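Local atomic coordinates of Nitrate/nitrite sensor protein NarX (Escherichia coli K12, PDB entry 3EZI), a protein that senses nitrate and nitrite in the periplasm and, as a membrane-bound histidine kinase, relays the signal to the response regulators NarL and NarP. Residues T39-E44 and Y64-L69. Sequence-based numbering, arbitrary orientation.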
ATOM      1  N   THR A  39      -6.958  -4.784   1.549  1.00 12.14           N
ATOM      2  CA  THR A  39      -5.658  -5.426   1.443  1.00 11.58           C
ATOM      3  C   THR A  39      -4.697  -4.834   2.484  1.00 11.56           C
ATOM      4  O   THR A  39      -3.983  -5.592   3.184  1.00 12.10           O
ATOM      5  CB  THR A  39      -5.075  -5.244   0.003  1.00 12.12           C
ATOM      6  OG1 THR A  39      -6.004  -5.793  -0.974  1.00 14.08           O
ATOM      7  CG2 THR A  39      -3.749  -6.038  -0.116  1.00 13.04           C
ATOM      8  N   ALA A  40      -4.710  -3.507   2.619  1.00  9.76           N
ATOM      9  CA  ALA A  40      -3.815  -2.836   3.573  1.00 14.68           C
ATOM     10  C   ALA A  40      -4.068  -3.229   5.025  1.00 17.50           C
ATOM     11  O   ALA A  40      -3.133  -3.277   5.811  1.00 15.60           O
ATOM     12  CB  ALA A  40      -3.913  -1.319   3.444  1.00 14.70           C
ATOM     13  N   PHE A  41      -5.317  -3.537   5.374  1.00 15.86           N
ATOM     14  CA  PHE A  41      -5.618  -3.925   6.754  1.00 14.94           C
ATOM     15  C   PHE A  41      -5.875  -5.410   6.914  1.00 15.00           C
ATOM     16  O   PHE A  41      -6.506  -5.863   7.882  1.00 18.33           O
ATOM     17  CB  PHE A  41      -6.797  -3.080   7.309  1.00 13.42           C
ATOM     18  CG  PHE A  41      -6.484  -1.611   7.417  1.00 14.65           C
ATOM     19  CD1 PHE A  41      -5.937  -1.086   8.592  1.00 13.85           C
ATOM     20  CD2 PHE A  41      -6.682  -0.769   6.327  1.00 12.32           C
ATOM     21  CE1 PHE A  41      -5.586   0.245   8.683  1.00 12.01           C
ATOM     22  CE2 PHE A  41      -6.336   0.586   6.382  1.00 16.42           C
ATOM     23  CZ  PHE A  41      -5.780   1.106   7.567  1.00 16.49           C
ATOM     24  N   SER A  42      -5.326  -6.184   5.979  1.00 15.06           N
ATOM     25  CA  SER A  42      -5.438  -7.629   5.959  1.00 18.14           C
ATOM     26  C   SER A  42      -4.980  -8.234   7.318  1.00 17.11           C
ATOM     27  O   SER A  42      -3.916  -7.847   7.834  1.00 17.26           O
ATOM     28  CB  SER A  42      -4.530  -8.171   4.831  1.00 13.71           C
ATOM     29  OG  SER A  42      -4.287  -9.581   4.991  1.00 23.59           O
ATOM     30  N   ALA A  43      -5.748  -9.164   7.875  1.00 14.84           N
ATOM     31  CA  ALA A  43      -5.360  -9.781   9.157  1.00 16.69           C
ATOM     32  C   ALA A  43      -3.986 -10.488   9.077  1.00 18.55           C
ATOM     33  O   ALA A  43      -3.192 -10.467  10.019  1.00 18.09           O
ATOM     34  CB  ALA A  43      -6.424 -10.774   9.616  1.00 19.20           C
ATOM     35  N   GLU A  44      -3.698 -11.113   7.947  1.00 21.65           N
ATOM     36  CA  GLU A  44      -2.413 -11.802   7.786  1.00 22.66           C
ATOM     37  C   GLU A  44      -1.232 -10.834   7.687  1.00 24.96           C
ATOM     38  O   GLU A  44      -0.138 -11.087   8.235  1.00 23.33           O
ATOM     39  CB  GLU A  44      -2.468 -12.700   6.548  1.00 27.70           C
ATOM     40  CG  GLU A  44      -1.175 -13.523   6.291  1.00 26.51           C
ATOM     41  CD  GLU A  44      -0.727 -14.409   7.477  1.00 31.55           C
ATOM     42  OE1 GLU A  44      -1.559 -14.830   8.315  1.00 32.17           O
ATOM     43  OE2 GLU A  44       0.493 -14.709   7.558  1.00 30.98           O
ATOM     44  N   TYR A  64       0.215   6.400   6.262  1.00 13.64           N
ATOM     45  CA  TYR A  64       0.555   7.167   5.059  1.00 13.44           C
ATOM     46  C   TYR A  64      -0.539   6.959   3.996  1.00 12.29           C
ATOM     47  O   TYR A  64      -1.003   7.907   3.341  1.00 11.48           O
ATOM     48  CB  TYR A  64       1.928   6.710   4.535  1.00 15.66           C
ATOM     49  CG  TYR A  64       2.384   7.434   3.279  1.00 16.01           C
ATOM     50  CD1 TYR A  64       3.037   8.658   3.366  1.00 12.01           C
ATOM     51  CD2 TYR A  64       2.182   6.880   2.020  1.00 19.76           C
ATOM     52  CE1 TYR A  64       3.490   9.312   2.234  1.00 15.52           C
ATOM     53  CE2 TYR A  64       2.623   7.527   0.876  1.00 16.71           C
ATOM     54  CZ  TYR A  64       3.280   8.744   1.000  1.00 21.55           C
ATOM     55  OH  TYR A  64       3.750   9.384  -0.132  1.00 22.94           O
ATOM     56  N   TRP A  65      -0.960   5.714   3.815  1.00 11.87           N
ATOM     57  CA  TRP A  65      -2.009   5.446   2.842  1.00 10.18           C
ATOM     58  C   TRP A  65      -3.265   6.311   3.118  1.00 10.76           C
ATOM     59  O   TRP A  65      -3.814   6.967   2.226  1.00 12.59           O
ATOM     60  CB  TRP A  65      -2.377   3.955   2.934  1.00 12.29           C
ATOM     61  CG  TRP A  65      -3.379   3.503   1.897  1.00 12.95           C
ATOM     62  CD1 TRP A  65      -3.130   3.197   0.573  1.00 14.78           C
ATOM     63  CD2 TRP A  65      -4.790   3.374   2.086  1.00 15.23           C
ATOM     64  NE1 TRP A  65      -4.325   2.891  -0.069  1.00 17.45           N
ATOM     65  CE2 TRP A  65      -5.354   3.002   0.834  1.00 14.23           C
ATOM     66  CE3 TRP A  65      -5.640   3.539   3.194  1.00 15.26           C
ATOM     67  CZ2 TRP A  65      -6.732   2.800   0.666  1.00 15.09           C
ATOM     68  CZ3 TRP A  65      -7.005   3.337   3.026  1.00 16.09           C
ATOM     69  CH2 TRP A  65      -7.538   2.976   1.768  1.00 16.11           C
ATOM     70  N   ARG A  66      -3.761   6.260   4.347  1.00 12.38           N
ATOM     71  CA  ARG A  66      -4.974   7.009   4.692  1.00 12.05           C
ATOM     72  C   ARG A  66      -4.846   8.536   4.773  1.00 14.66           C
ATOM     73  O   ARG A  66      -5.744   9.274   4.350  1.00 13.66           O
ATOM     74  CB  ARG A  66      -5.522   6.527   6.053  1.00 15.78           C
ATOM     75  CG  ARG A  66      -6.872   5.826   5.954  1.00 25.77           C
ATOM     76  CD  ARG A  66      -7.475   5.555   7.313  1.00 26.74           C
ATOM     77  NE  ARG A  66      -7.992   4.189   7.462  1.00 24.70           N
ATOM     78  CZ  ARG A  66      -8.993   3.667   6.765  1.00 20.18           C
ATOM     79  NH1 ARG A  66      -9.619   4.374   5.845  1.00 22.43           N
ATOM     80  NH2 ARG A  66      -9.361   2.420   7.013  1.00 19.15           N
ATOM     81  N   ASN A  67      -3.736   9.009   5.334  1.00 12.27           N
ATOM     82  CA  ASN A  67      -3.573  10.444   5.565  1.00 14.27           C
ATOM     83  C   ASN A  67      -2.842  11.241   4.517  1.00 13.17           C
ATOM     84  O   ASN A  67      -2.903  12.472   4.516  1.00 14.77           O
ATOM     85  CB  ASN A  67      -2.878  10.647   6.912  1.00 15.71           C
ATOM     86  CG  ASN A  67      -3.590   9.938   8.045  1.00 19.94           C
ATOM     87  OD1 ASN A  67      -4.783   9.672   7.961  1.00 24.46           O
ATOM     88  ND2 ASN A  67      -2.864   9.650   9.111  1.00 18.48           N
ATOM     89  N   GLU A  68      -2.143  10.572   3.602  1.00 13.01           N
ATOM     90  CA  GLU A  68      -1.389  11.302   2.600  1.00 12.06           C
ATOM     91  C   GLU A  68      -1.629  10.859   1.168  1.00 12.77           C
ATOM     92  O   GLU A  68      -1.881  11.675   0.259  1.00 13.29           O
ATOM     93  CB  GLU A  68       0.129  11.219   2.947  1.00 17.56           C
ATOM     94  CG  GLU A  68       0.506  12.063   4.210  1.00 22.31           C
ATOM     95  CD  GLU A  68       1.952  11.879   4.720  1.00 21.97           C
ATOM     96  OE1 GLU A  68       2.883  12.161   3.982  1.00 26.91           O
ATOM     97  OE2 GLU A  68       2.146  11.435   5.871  1.00 31.55           O
ATOM     98  N   LEU A  69      -1.528   9.555   0.941  1.00 11.91           N
ATOM     99  CA  LEU A  69      -1.630   9.030  -0.432  1.00 13.57           C
ATOM    100  C   LEU A  69      -3.042   9.089  -1.023  1.00 13.30           C
ATOM    101  O   LEU A  69      -3.248   9.637  -2.108  1.00 15.20           O
ATOM    102  CB  LEU A  69      -1.087   7.585  -0.502  1.00 13.37           C
ATOM    103  CG  LEU A  69      -1.135   6.974  -1.914  1.00 11.24           C
ATOM    104  CD1 LEU A  69      -0.212   7.751  -2.847  1.00 16.40           C
ATOM    105  CD2 LEU A  69      -0.748   5.501  -1.841  1.00 15.21           C
TER
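In the helical periplasmic sensor domain of NarX, the break between helix 30-40 and helix 43-52 packs its F41 ring against W65 and R66 of helix 55-75. F41 is the first residue after helix 30-40 to leave helical geometry, and a large apolar ring suits it here because it spans the distance to the neighbouring helix. Its CG stands anti to its own carbonyl carbon (chi1 -64°), which carries the ring rim across: F41 CE2 lies 3.6 Å from R66 NH2, and F41 CZ 3.8 Å from R66 NE. The two side chains cross at a slant, their flat planes 27° apart. Arginine suits this exposed place: its chain bends at chi3, and NH2 forms a salt bridge with E37, which probably helps hold the guanidinium beside the ring. The broad apolar indole of W65 suits a buried position; its CZ3 lies at one guanidinium face, 4.0 Å above the R66 plane, and near the F41 ring edge, 4.4 Å from F41 CE2. S42 is the N-cap of helix 43-52; its OG accepts a weak bond from E44 N. The segments bury 138 Å², both sides summed. Around them, W65 also packs on M36 and E37 of helix 30-40, T39 touches helix 3-22, and Y64 and L69 touch F89 of helix 82-99.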